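Local coordinates for Non-sulfated chondroitin lyase E66 (Autographa californica nucleopolyhedrovirus, PDB 3VSN), which cleaves non-sulfated chondroitin as a polysaccharide lyase of the baculovirus envelope and is essential for oral infectivity, perhaps by digesting the chondroitin sulfate barrier of the host midgut, at residues D136-H139 and F140-M144; A179-M183 and G184-T188. One frame throughout, in Å; residues are numbered along the deposited sequence.

Interaction 1: D136-H139 and F140-M144; sequences DWYH and FTITM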
# COMPACT_ATOMS: atom_id res chain seq x y z
N ASP A 136 21.10 10.18 18.42
CA ASP A 136 20.43 8.87 18.38
C ASP A 136 19.44 8.70 19.55
O ASP A 136 19.55 7.76 20.34
CB ASP A 136 21.47 7.74 18.35
CG ASP A 136 22.20 7.65 17.02
OD1 ASP A 136 21.99 8.52 16.15
OD2 ASP A 136 22.99 6.70 16.83
N TRP A 137 18.48 9.61 19.61
CA TRP A 137 17.51 9.67 20.71
C TRP A 137 16.38 8.69 20.57
O TRP A 137 15.68 8.40 21.55
CB TRP A 137 16.96 11.09 20.80
CG TRP A 137 16.25 11.51 19.53
CD1 TRP A 137 16.78 12.21 18.45
CD2 TRP A 137 14.86 11.24 19.15
NE1 TRP A 137 15.84 12.40 17.47
CE2 TRP A 137 14.66 11.83 17.83
CE3 TRP A 137 13.79 10.59 19.77
CZ2 TRP A 137 13.45 11.77 17.16
CZ3 TRP A 137 12.57 10.53 19.09
CH2 TRP A 137 12.40 11.11 17.82
N TYR A 138 16.17 8.18 19.35
CA TYR A 138 14.97 7.42 18.98
C TYR A 138 14.54 6.34 19.98
O TYR A 138 13.43 6.38 20.50
CB TYR A 138 15.11 6.80 17.58
CG TYR A 138 13.82 6.25 17.00
CD1 TYR A 138 12.88 7.09 16.41
CD2 TYR A 138 13.55 4.88 17.04
CE1 TYR A 138 11.70 6.59 15.88
CE2 TYR A 138 12.37 4.36 16.50
CZ TYR A 138 11.45 5.23 15.93
OH TYR A 138 10.28 4.74 15.39
N HIS A 139 15.43 5.39 20.24
CA HIS A 139 15.09 4.23 21.06
C HIS A 139 14.86 4.54 22.52
O HIS A 139 14.24 3.76 23.23
CB HIS A 139 16.11 3.12 20.87
CG HIS A 139 16.00 2.44 19.52
ND1 HIS A 139 17.00 2.44 18.62
CD2 HIS A 139 14.95 1.73 18.94
CE1 HIS A 139 16.61 1.76 17.53
NE2 HIS A 139 15.35 1.33 17.72
N PHE A 140 15.34 5.70 22.96
CA PHE A 140 15.11 6.15 24.33
C PHE A 140 13.72 6.74 24.53
O PHE A 140 13.09 6.54 25.57
CB PHE A 140 16.20 7.14 24.77
CG PHE A 140 17.59 6.58 24.70
CD1 PHE A 140 18.06 5.71 25.68
CD2 PHE A 140 18.43 6.90 23.64
CE1 PHE A 140 19.34 5.18 25.61
CE2 PHE A 140 19.71 6.37 23.56
CZ PHE A 140 20.17 5.51 24.55
N THR A 141 13.24 7.46 23.51
CA THR A 141 11.95 8.15 23.55
C THR A 141 10.80 7.27 23.05
O THR A 141 9.69 7.31 23.59
CB THR A 141 12.01 9.44 22.71
OG1 THR A 141 12.92 10.37 23.32
CG2 THR A 141 10.65 10.09 22.58
N ILE A 142 11.08 6.46 22.03
CA ILE A 142 10.04 5.70 21.34
C ILE A 142 9.95 4.27 21.86
O ILE A 142 8.93 3.88 22.43
CB ILE A 142 10.23 5.72 19.80
CG1 ILE A 142 10.28 7.17 19.26
CG2 ILE A 142 9.16 4.90 19.08
CD1 ILE A 142 9.06 8.02 19.60
N THR A 143 11.02 3.50 21.68
CA THR A 143 11.00 2.07 21.97
C THR A 143 11.06 1.75 23.47
O THR A 143 10.33 0.88 23.95
CB THR A 143 12.13 1.33 21.22
OG1 THR A 143 12.25 1.87 19.90
CG2 THR A 143 11.83 -0.15 21.13
N MET A 144 11.92 2.44 24.20
CA MET A 144 12.11 2.15 25.63
C MET A 144 10.85 2.30 26.49
O MET A 144 10.56 1.41 27.29
CB MET A 144 13.27 2.97 26.21
CG MET A 144 13.69 2.53 27.61
SD MET A 144 14.93 3.64 28.30
CE MET A 144 13.94 5.09 28.66
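Ile142 N donates to Tyr138 O over 2.8 Å, an ordinary i to i+4 helical bond. Further on, the spacing widens: Met144 N reaches back five residues to His139 O, also at 2.8 Å, which marks a pi-type turn. Before it, Trp137 O is shared by two donors at the start of the helix, Thr141 N at 3.3 Å and Phe140 N at 3.1 Å. The segment lies at the beginning of helix 138-154 in the alpha/alpha toroid domain, where Trp137 touches Asn191 of helix 189-205. Outside the backbone, Ile142 CG1 lies over one face of the Tyr138 ring, 3.9 Å from its centroid, a CH-pi contact. A chi1 of -168° swings the Tyr138 ring beside its own carbonyl carbon, where the Ile142 side chain crosses its face, and the hydroxyl goes on to bond Glu51. A branched aliphatic fits here because CG2 also touches the phenol, near CZ and OH. Thr141 CB meets the edge of the Trp137 indole, 3.6 Å from CE3. The buried Phe140 ring brings its edge to Asp136 O, with CE2 3.5 Å away, and stacks on Phe78 of helix 75-93.

Interaction 2: A179-M183 and G184-T188; sequences AVNSM and GWHRT
Val180 O accepts Arg187 N at 2.7 Å, just outside the two-pair ladder; the same oxygen receives a CA-H...O contact from His186. The side chains of Val180 and His186 lie side by side, pointing the same way. Asn181 pairs with His186 at the non-hydrogen-bonded position, and its CA lies 3.3 Å from Trp185 O in a second CA-H...O contact; its side-chain ND2 bonds Thr178 OG1. Ser182 and Trp185 form the hydrogen-bonded pair. Ser182 N donates to Trp185 O over 3.0 Å, and Trp185 N returns a bond to Ser182 O. Ser182 O also accepts from a water 3.0 Å away, which in turn accepts from Arg187 NE at 2.9 Å, tying the guanidinium to the turn. A bend at chi2 (-63°) folds the arginine back so that one guanidinium face lies against Trp185 CB. Small Ser182 suits its buried place, its hydroxyl satisfied by Tyr175 O and Thr141. Met183 sends CE to within 4.3 Å of Trp185 CZ3. At the first corner Met183 is left-handed helical, less usual for a residue with a side chain; at the second, positive phi favours Gly184. This is the type I' turn of a two-residue beta hairpin.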
# COMPACT_ATOMS: atom_id res chain seq x y z
N ALA A 179 3.07 13.64 27.28
CA ALA A 179 2.81 12.81 26.11
C ALA A 179 3.66 13.16 24.89
O ALA A 179 3.88 12.32 24.01
CB ALA A 179 1.33 12.87 25.75
N VAL A 180 4.15 14.40 24.84
CA VAL A 180 4.84 14.92 23.65
C VAL A 180 6.24 15.48 23.91
O VAL A 180 6.85 16.08 23.03
CB VAL A 180 3.98 15.98 22.92
CG1 VAL A 180 2.71 15.35 22.36
CG2 VAL A 180 3.64 17.15 23.83
N ASN A 181 6.76 15.26 25.12
CA ASN A 181 8.08 15.76 25.49
C ASN A 181 8.96 14.65 26.03
O ASN A 181 8.53 13.86 26.88
CB ASN A 181 7.96 16.89 26.52
CG ASN A 181 7.32 18.14 25.95
OD1 ASN A 181 7.96 18.93 25.26
ND2 ASN A 181 6.04 18.34 26.26
N SER A 182 10.18 14.58 25.52
CA SER A 182 11.17 13.62 26.01
C SER A 182 12.57 14.17 25.85
O SER A 182 12.95 14.63 24.77
CB SER A 182 11.03 12.29 25.27
OG SER A 182 12.01 11.36 25.70
N MET A 183 13.34 14.11 26.94
CA MET A 183 14.74 14.53 26.98
C MET A 183 14.99 15.92 26.38
O MET A 183 15.95 16.13 25.65
CB MET A 183 15.64 13.47 26.33
CG MET A 183 15.35 12.04 26.78
SD MET A 183 16.56 10.81 26.24
CE MET A 183 16.43 10.90 24.46
N GLY A 184 14.09 16.86 26.70
CA GLY A 184 14.24 18.25 26.28
C GLY A 184 13.73 18.59 24.89
O GLY A 184 13.88 19.72 24.42
N TRP A 185 13.12 17.61 24.22
CA TRP A 185 12.56 17.82 22.88
C TRP A 185 11.07 17.69 22.84
O TRP A 185 10.49 16.80 23.48
CB TRP A 185 13.14 16.81 21.90
CG TRP A 185 14.54 17.07 21.42
CD1 TRP A 185 15.00 18.14 20.65
CD2 TRP A 185 15.72 16.21 21.60
NE1 TRP A 185 16.34 18.01 20.38
CE2 TRP A 185 16.83 16.88 20.92
CE3 TRP A 185 15.95 15.00 22.25
CZ2 TRP A 185 18.11 16.34 20.90
CZ3 TRP A 185 17.24 14.47 22.23
CH2 TRP A 185 18.29 15.12 21.56
N HIS A 186 10.42 18.57 22.08
CA HIS A 186 9.00 18.43 21.78
C HIS A 186 8.85 17.55 20.57
O HIS A 186 9.63 17.65 19.62
CB HIS A 186 8.38 19.80 21.54
CG HIS A 186 6.95 19.75 21.06
ND1 HIS A 186 5.92 19.49 21.88
CD2 HIS A 186 6.40 19.94 19.79
CE1 HIS A 186 4.77 19.51 21.18
NE2 HIS A 186 5.07 19.78 19.90
N ARG A 187 7.86 16.66 20.60
CA ARG A 187 7.67 15.71 19.50
C ARG A 187 6.28 15.82 18.88
O ARG A 187 5.33 16.27 19.53
CB ARG A 187 7.95 14.28 19.96
CG ARG A 187 9.36 14.03 20.49
CD ARG A 187 10.42 14.25 19.42
NE ARG A 187 11.77 14.01 19.93
CZ ARG A 187 12.88 14.41 19.33
NH1 ARG A 187 12.82 15.08 18.18
NH2 ARG A 187 14.07 14.15 19.86
N THR A 188 6.17 15.41 17.61
CA THR A 188 4.93 15.51 16.84
C THR A 188 4.72 14.24 16.01
O THR A 188 5.54 13.32 16.06
CB THR A 188 4.97 16.69 15.85
OG1 THR A 188 6.07 16.52 14.94
CG2 THR A 188 5.10 18.03 16.57
O HOH W 1 12.90 12.93 22.34

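Interactions 1 and 2 come in series along the chain and meet in the helical domain. The hydroxyls of Thr141 and Ser182 lie 2.7 Å apart, OG1 to OG, as a probable hydrogen bond, while the Trp137 indole receives Arg187 in a cation-pi contact and meets the Trp185 ring at about 45°. Met183 CE packs on Trp137 CB, 3.7 Å away. Interaction 1 is the more buried, a helix start whose side chains face helices 75-93 and 189-205; in interaction 2 the turn residue Gly184 and His186 are exposed, while Val180, Ser182 and Met183 are buried. Helical bonds and ring packing serve the first, cross-strand bonds and a water the second. Each brings one side chain, Trp137 or Arg187, close to catalytic Asn191.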